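Local coordinates for taurocyamine kinase (Schistosoma mansoni, PDB 4WOD), which reversibly transfers a phosphate group between ATP and guanidino compounds such as taurocyamine, using magnesium as cofactor, at residues D245-Q248 and E249-K252; A282-P285 and M286-S289; L327-E331 and L332-T336. The protein carries 4 engineered substitutions. All blocks are in the same frame, centred on the assembly; numbering follows the deposited sequence.

Interaction 1 (D245-Q248 and E249-K252)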
# COMPACT_ATOMS: atom_id res chain seq x y z
N ASP A 245 -12.17 26.84 -21.51
CA ASP A 245 -12.40 27.94 -22.47
C ASP A 245 -11.14 28.29 -23.24
O ASP A 245 -11.18 28.43 -24.46
CB ASP A 245 -12.92 29.19 -21.77
CG ASP A 245 -14.40 29.12 -21.44
OD1 ASP A 245 -15.09 28.23 -21.98
OD2 ASP A 245 -14.87 29.97 -20.65
N ALA A 246 -10.02 28.40 -22.53
CA ALA A 246 -8.76 28.83 -23.13
C ALA A 246 -8.24 27.83 -24.16
O ALA A 246 -7.80 28.24 -25.25
CB ALA A 246 -7.70 29.05 -22.05
N ILE A 247 -8.28 26.55 -23.83
CA ILE A 247 -7.69 25.57 -24.74
C ILE A 247 -8.56 25.42 -26.00
O ILE A 247 -8.05 25.23 -27.11
CB ILE A 247 -7.46 24.20 -24.05
CG1 ILE A 247 -6.44 23.36 -24.84
CG2 ILE A 247 -8.76 23.46 -23.83
CD1 ILE A 247 -5.07 24.06 -25.01
N GLN A 248 -9.87 25.56 -25.83
CA GLN A 248 -10.76 25.58 -26.98
C GLN A 248 -10.44 26.77 -27.88
O GLN A 248 -10.35 26.63 -29.10
CB GLN A 248 -12.22 25.58 -26.49
CG GLN A 248 -12.57 24.29 -25.74
CD GLN A 248 -14.02 24.22 -25.27
OE1 GLN A 248 -14.72 25.24 -25.19
NE2 GLN A 248 -14.49 23.02 -24.98
N GLU A 249 -10.22 27.94 -27.28
CA GLU A 249 -9.83 29.11 -28.06
C GLU A 249 -8.48 28.89 -28.77
O GLU A 249 -8.36 29.15 -29.96
CB GLU A 249 -9.78 30.36 -27.18
CG GLU A 249 -11.16 30.76 -26.60
CD GLU A 249 -11.24 32.20 -26.09
OE1 GLU A 249 -10.19 32.82 -25.82
OE2 GLU A 249 -12.38 32.72 -25.97
N LEU A 250 -7.50 28.37 -28.04
CA LEU A 250 -6.17 28.15 -28.61
C LEU A 250 -6.21 27.16 -29.78
O LEU A 250 -5.49 27.33 -30.76
CB LEU A 250 -5.20 27.65 -27.52
CG LEU A 250 -4.73 28.72 -26.53
CD1 LEU A 250 -3.83 28.15 -25.42
CD2 LEU A 250 -4.05 29.89 -27.23
N SER A 251 -7.08 26.16 -29.67
CA SER A 251 -7.31 25.17 -30.73
C SER A 251 -7.65 25.78 -32.08
O SER A 251 -7.42 25.18 -33.11
CB SER A 251 -8.43 24.20 -30.33
OG SER A 251 -7.97 23.32 -29.33
N LYS A 252 -8.24 26.97 -32.07
CA LYS A 252 -8.58 27.61 -33.33
C LYS A 252 -7.32 28.06 -34.07
O LYS A 252 -7.34 28.23 -35.29
CB LYS A 252 -9.51 28.80 -33.10
CG LYS A 252 -10.81 28.42 -32.44
CD LYS A 252 -11.67 29.65 -32.21
CE LYS A 252 -12.84 29.34 -31.29
NZ LYS A 252 -13.58 30.56 -30.90

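Interaction 2 (A282-P285 and M286-S289)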
# COMPACT_ATOMS: atom_id res chain seq x y z
N ALA A 282 -4.94 19.83 -0.05
CA ALA A 282 -5.89 19.72 1.04
C ALA A 282 -5.22 19.30 2.34
O ALA A 282 -4.26 18.54 2.31
CB ALA A 282 -6.98 18.72 0.69
N LYS A 283 -5.75 19.79 3.46
CA LYS A 283 -5.32 19.36 4.80
C LYS A 283 -6.07 18.12 5.26
O LYS A 283 -7.20 18.21 5.74
CB LYS A 283 -5.51 20.48 5.82
CG LYS A 283 -4.73 21.75 5.56
CD LYS A 283 -5.49 22.96 6.10
CE LYS A 283 -5.53 24.13 5.12
NZ LYS A 283 -6.69 25.05 5.37
N ILE A 284 -5.44 16.96 5.13
CA ILE A 284 -6.05 15.70 5.53
C ILE A 284 -5.12 14.84 6.42
O ILE A 284 -4.88 13.66 6.12
CB ILE A 284 -6.47 14.88 4.29
CG1 ILE A 284 -5.26 14.63 3.38
CG2 ILE A 284 -7.54 15.66 3.49
CD1 ILE A 284 -5.45 13.51 2.40
N PRO A 285 -4.62 15.42 7.53
CA PRO A 285 -3.64 14.69 8.36
C PRO A 285 -4.16 13.36 8.93
O PRO A 285 -3.38 12.42 9.05
CB PRO A 285 -3.36 15.68 9.50
CG PRO A 285 -4.61 16.49 9.60
CD PRO A 285 -5.03 16.68 8.16
N MET A 286 -5.44 13.27 9.28
CA MET A 286 -5.91 12.07 9.93
C MET A 286 -6.11 10.97 8.92
O MET A 286 -5.74 9.83 9.16
CB MET A 286 -7.20 12.33 10.72
CG MET A 286 -7.43 11.34 11.84
SD MET A 286 -8.40 12.04 13.20
CE MET A 286 -7.14 12.98 14.05
N LEU A 287 -6.66 11.32 7.75
CA LEU A 287 -6.81 10.38 6.66
C LEU A 287 -5.46 9.88 6.17
O LEU A 287 -5.29 8.69 5.89
CB LEU A 287 -7.59 11.02 5.50
CG LEU A 287 -7.67 10.36 4.13
CD1 LEU A 287 -8.39 9.00 4.15
CD2 LEU A 287 -8.38 11.32 3.17
N ALA A 288 -4.51 10.80 6.07
CA ALA A 288 -3.16 10.51 5.58
C ALA A 288 -2.45 9.50 6.47
O ALA A 288 -1.49 8.84 6.05
CB ALA A 288 -2.35 11.78 5.49
N SER A 289 -2.93 9.39 7.71
CA SER A 289 -2.27 8.55 8.71
C SER A 289 -2.84 7.14 8.75
O SER A 289 -2.34 6.27 9.47
CB SER A 289 -2.38 9.20 10.09
OG SER A 289 -3.68 8.99 10.63

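Interaction 3 (L327-E331 and L332-T336)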
# COMPACT_ATOMS: atom_id res chain seq x y z
N LEU A 327 -6.07 8.48 -19.37
CA LEU A 327 -6.30 7.87 -20.67
C LEU A 327 -7.54 6.98 -20.65
O LEU A 327 -7.76 6.22 -19.71
CB LEU A 327 -5.07 7.06 -21.09
CG LEU A 327 -5.11 6.35 -22.45
CD1 LEU A 327 -5.00 7.36 -23.58
CD2 LEU A 327 -3.99 5.33 -22.54
N GLY A 328 -8.36 7.08 -21.70
CA GLY A 328 -9.52 6.22 -21.82
C GLY A 328 -10.82 6.78 -21.28
O GLY A 328 -11.78 6.04 -21.10
N LEU A 329 -10.84 8.09 -21.02
CA LEU A 329 -12.05 8.79 -20.60
C LEU A 329 -11.98 10.22 -21.12
O LEU A 329 -10.93 10.67 -21.57
CB LEU A 329 -12.25 8.81 -19.06
CG LEU A 329 -11.11 9.06 -18.06
CD1 LEU A 329 -10.23 10.25 -18.37
CD2 LEU A 329 -11.68 9.25 -16.66
N THR A 330 -13.10 10.94 -21.06
CA THR A 330 -13.10 12.34 -21.46
C THR A 330 -12.60 13.25 -20.34
O THR A 330 -12.45 12.83 -19.18
CB THR A 330 -14.49 12.83 -21.87
OG1 THR A 330 -15.33 12.81 -20.71
CG2 THR A 330 -15.07 11.96 -22.95
N GLU A 331 -12.37 14.51 -20.69
CA GLU A 331 -11.96 15.52 -19.73
C GLU A 331 -13.03 15.67 -18.65
O GLU A 331 -12.72 15.77 -17.46
CB GLU A 331 -11.71 16.86 -20.44
CG GLU A 331 -10.49 16.87 -21.36
CD GLU A 331 -10.76 16.35 -22.78
OE1 GLU A 331 -11.82 15.69 -23.04
OE2 GLU A 331 -9.90 16.61 -23.65
N LEU A 332 -14.29 15.66 -19.08
CA LEU A 332 -15.41 15.73 -18.17
C LEU A 332 -15.41 14.52 -17.24
O LEU A 332 -15.55 14.69 -16.03
CB LEU A 332 -16.73 15.81 -18.94
CG LEU A 332 -17.97 15.94 -18.05
CD1 LEU A 332 -17.86 17.14 -17.10
CD2 LEU A 332 -19.21 16.06 -18.92
N ASP A 333 -15.22 13.31 -17.78
CA ASP A 333 -15.08 12.12 -16.93
C ASP A 333 -13.98 12.30 -15.90
O ASP A 333 -14.17 11.94 -14.73
CB ASP A 333 -14.78 10.86 -17.75
CG ASP A 333 -15.88 10.48 -18.72
OD1 ASP A 333 -17.06 10.84 -18.53
OD2 ASP A 333 -15.55 9.81 -19.71
N ALA A 334 -12.83 12.83 -16.33
CA ALA A 334 -11.66 12.98 -15.45
C ALA A 334 -11.88 14.01 -14.33
O ALA A 334 -11.55 13.73 -13.17
CB ALA A 334 -10.41 13.37 -16.25
N VAL A 335 -12.41 15.18 -14.65
CA VAL A 335 -12.62 16.16 -13.59
C VAL A 335 -13.76 15.70 -12.66
O VAL A 335 -13.75 15.99 -11.46
CB VAL A 335 -12.88 17.59 -14.18
CG1 VAL A 335 -14.25 17.68 -14.82
CG2 VAL A 335 -12.75 18.64 -13.10
N THR A 336 -14.72 14.95 -13.20
CA THR A 336 -15.78 14.36 -12.36
C THR A 336 -15.18 13.31 -11.41
O THR A 336 -15.45 13.31 -10.21
CB THR A 336 -16.89 13.73 -13.21
OG1 THR A 336 -17.50 14.74 -14.02
CG2 THR A 336 -17.94 13.08 -12.32

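Interaction 1 (D245-Q248 and E249-K252)
Ile-247 and Ser-251 lie one helical turn apart and meet at a carbonyl oxygen that accepts two hydrogen bonds. The backbone N of Ser-251 donates to Ile-247 O over 2.9 Å. The hydroxyl adds a second bond, also 2.9 Å from Ser-251 OG to Ile-247 O. The two donors come from opposite faces of the carbonyl plane, and OG is tilted 32° out of it. With OG anti to its own carbonyl carbon (chi1 -73°), the hydroxyl sits beside the serine N and folds back onto the preceding turn. Its donor is thus spent inside the helix.

The two preceding carbonyls are bonded along the same helix. Glu-249 N lies 3.0 Å from Asp-245 O, and Leu-250 N lies 2.8 Å from Ala-246 O. Each of these oxygens is also covered by a side-chain carbon of its partner. Glu-249 CG rests 3.2 Å from Asp-245 O, and Leu-250 CG rests 3.4 Å from Ala-246 O. Beyond CG the glutamate chain runs extended.

The apolar contact is looser. Ile-247 CD1 and Leu-250 CD1 meet at 4.3 Å, both on side chains that are buried. The carboxylates of Asp-245 and Glu-249 stay apart, with 6.5 Å between OD2 of Asp-245 and OE2 of Glu-249. Any repulsion between them is probably mild.

Further out, Ile-247 packs on Leu-124 and Arg-126. Leu-250 packs on Ala-152 and Leu-153, and Glu-249 touches Leu-156. Gln-248 lies on the exposed face. These turns lie late in the amphipathic helix 236-251, whose buried side packs on strand 117-126 of the antiparallel sheet and on helix 139-154 in the phosphagen kinase catalytic domain.

Interaction 2 (A282-P285 and M286-S289)
Ile-284 and Ala-288 join across the turn in which strand 277-283 of the catalytic-domain sheet gives way to the short helix 285-288. The link is a strand-to-helix turn, and its helical bonding is sparse.

Backbone hydrogen bonding comes first. Ala-288 N donates to Ile-284 O over 2.9 Å, and the donor lies nearly along the C=O axis (166°). The same oxygen is also pressed by carbon, with Ala-288 CB 3.2 Å from Ile-284 O. Pro-285 has no N-H to give, as suits a position in the first turn of a helix. The N-H groups of Met-286 and Leu-287 are taken by the two carboxylate oxygens of Glu-349, which reaches over from helix 331-355. A charged group there would probably be stabilised by the start of the short helix.

The apolar contact is made by Ile-284 and Leu-287, both buried. CD1 of Ile-284 meets CD2 of Leu-287 at 3.7 Å, and the two side chains cross obliquely. In Ile-284, chi1 of 57° places CG1 between the backbone N and the carbonyl carbon, a crowded position, and the extended chi2 (162°) carries CD1 on to Leu-287. Phe-293 of helix 293-299 touches both side chains, and Tyr-319 of strand 318-323 touches Ile-284 and Ala-288. Met-286 turns to other neighbours, Gln-353 and Pro-365.

Ser-289 closes the turn with a backbone and a side-chain bond to one oxygen, Met-286 O. Both donors come from the same face of the carbonyl. The backbone bond is the longer, 3.2 Å from Ser-289 N to Met-286 O. The hydroxyl bond is short, with Ser-289 OG 2.7 Å from Met-286 O.

Interaction 3 (L327-E331 and L332-T336)
Thr-330 and Asp-333 form a capping box at the start of the long helix 331-355 of the catalytic domain, after strand 318-323, with Thr-330 as the N-cap. Asp-333 N donates to Thr-330 OG1 over 3.0 Å, almost straight at 170°. In return Thr-330 N donates to Asp-333 OD2 over 3.0 Å, meeting it from above the carboxylate plane, 43° out. OG1 lies between the threonine N and its carbonyl carbon (chi1 66°), which sets it before the N-H of Asp-333.

Ala-334 N donates to Thr-330 O over 2.9 Å, and Val-335 N donates to Glu-331 O. The buried carboxylate of Glu-331 is satisfied outside the turn: Asn-98 N holds OE1 and the Ser-97 hydroxyl holds OE2. Asn-98 also makes a backbone hydrogen bond with Leu-332, tying its loop to the helix start. Leu-332 O takes two donors, Thr-336 N and Thr-336 OG1, from opposite faces of its plane.

An apolar contact in hydrophobic-staple positions backs the box. Leu-329, just before the cap, passes beside Asp-333, with CB of Leu-329 3.5 Å from CB of Asp-333. Leu-329 CD1 reaches the neighbouring residue, 3.8 Å from Ala-334 CB.

All three contacts are local turns in the first catalytic domain, each partly buried. Their apolar members face inward: Ile-247 and Leu-250, Ile-284 and Leu-287, Ala-334 and Val-335. Gln-248, Pro-285 and Asp-333 are exposed. Helix 236-251 of interaction 1 meets helix 331-355 of interaction 3 where Tyr-240 touches Glu-331 and Val-335, although the contacts stay about 7 Å apart at their nearest atoms. Interaction 2 uses helix 331-355 further along, through Glu-349. The chemistry follows the place in the fold. Interaction 1, late in a helix, relies on regular backbone bonds and a serine hydroxyl. Interaction 3, at a helix start, relies on reciprocal capping. Interaction 2, leaving a strand, borrows a carboxylate from far along the chain.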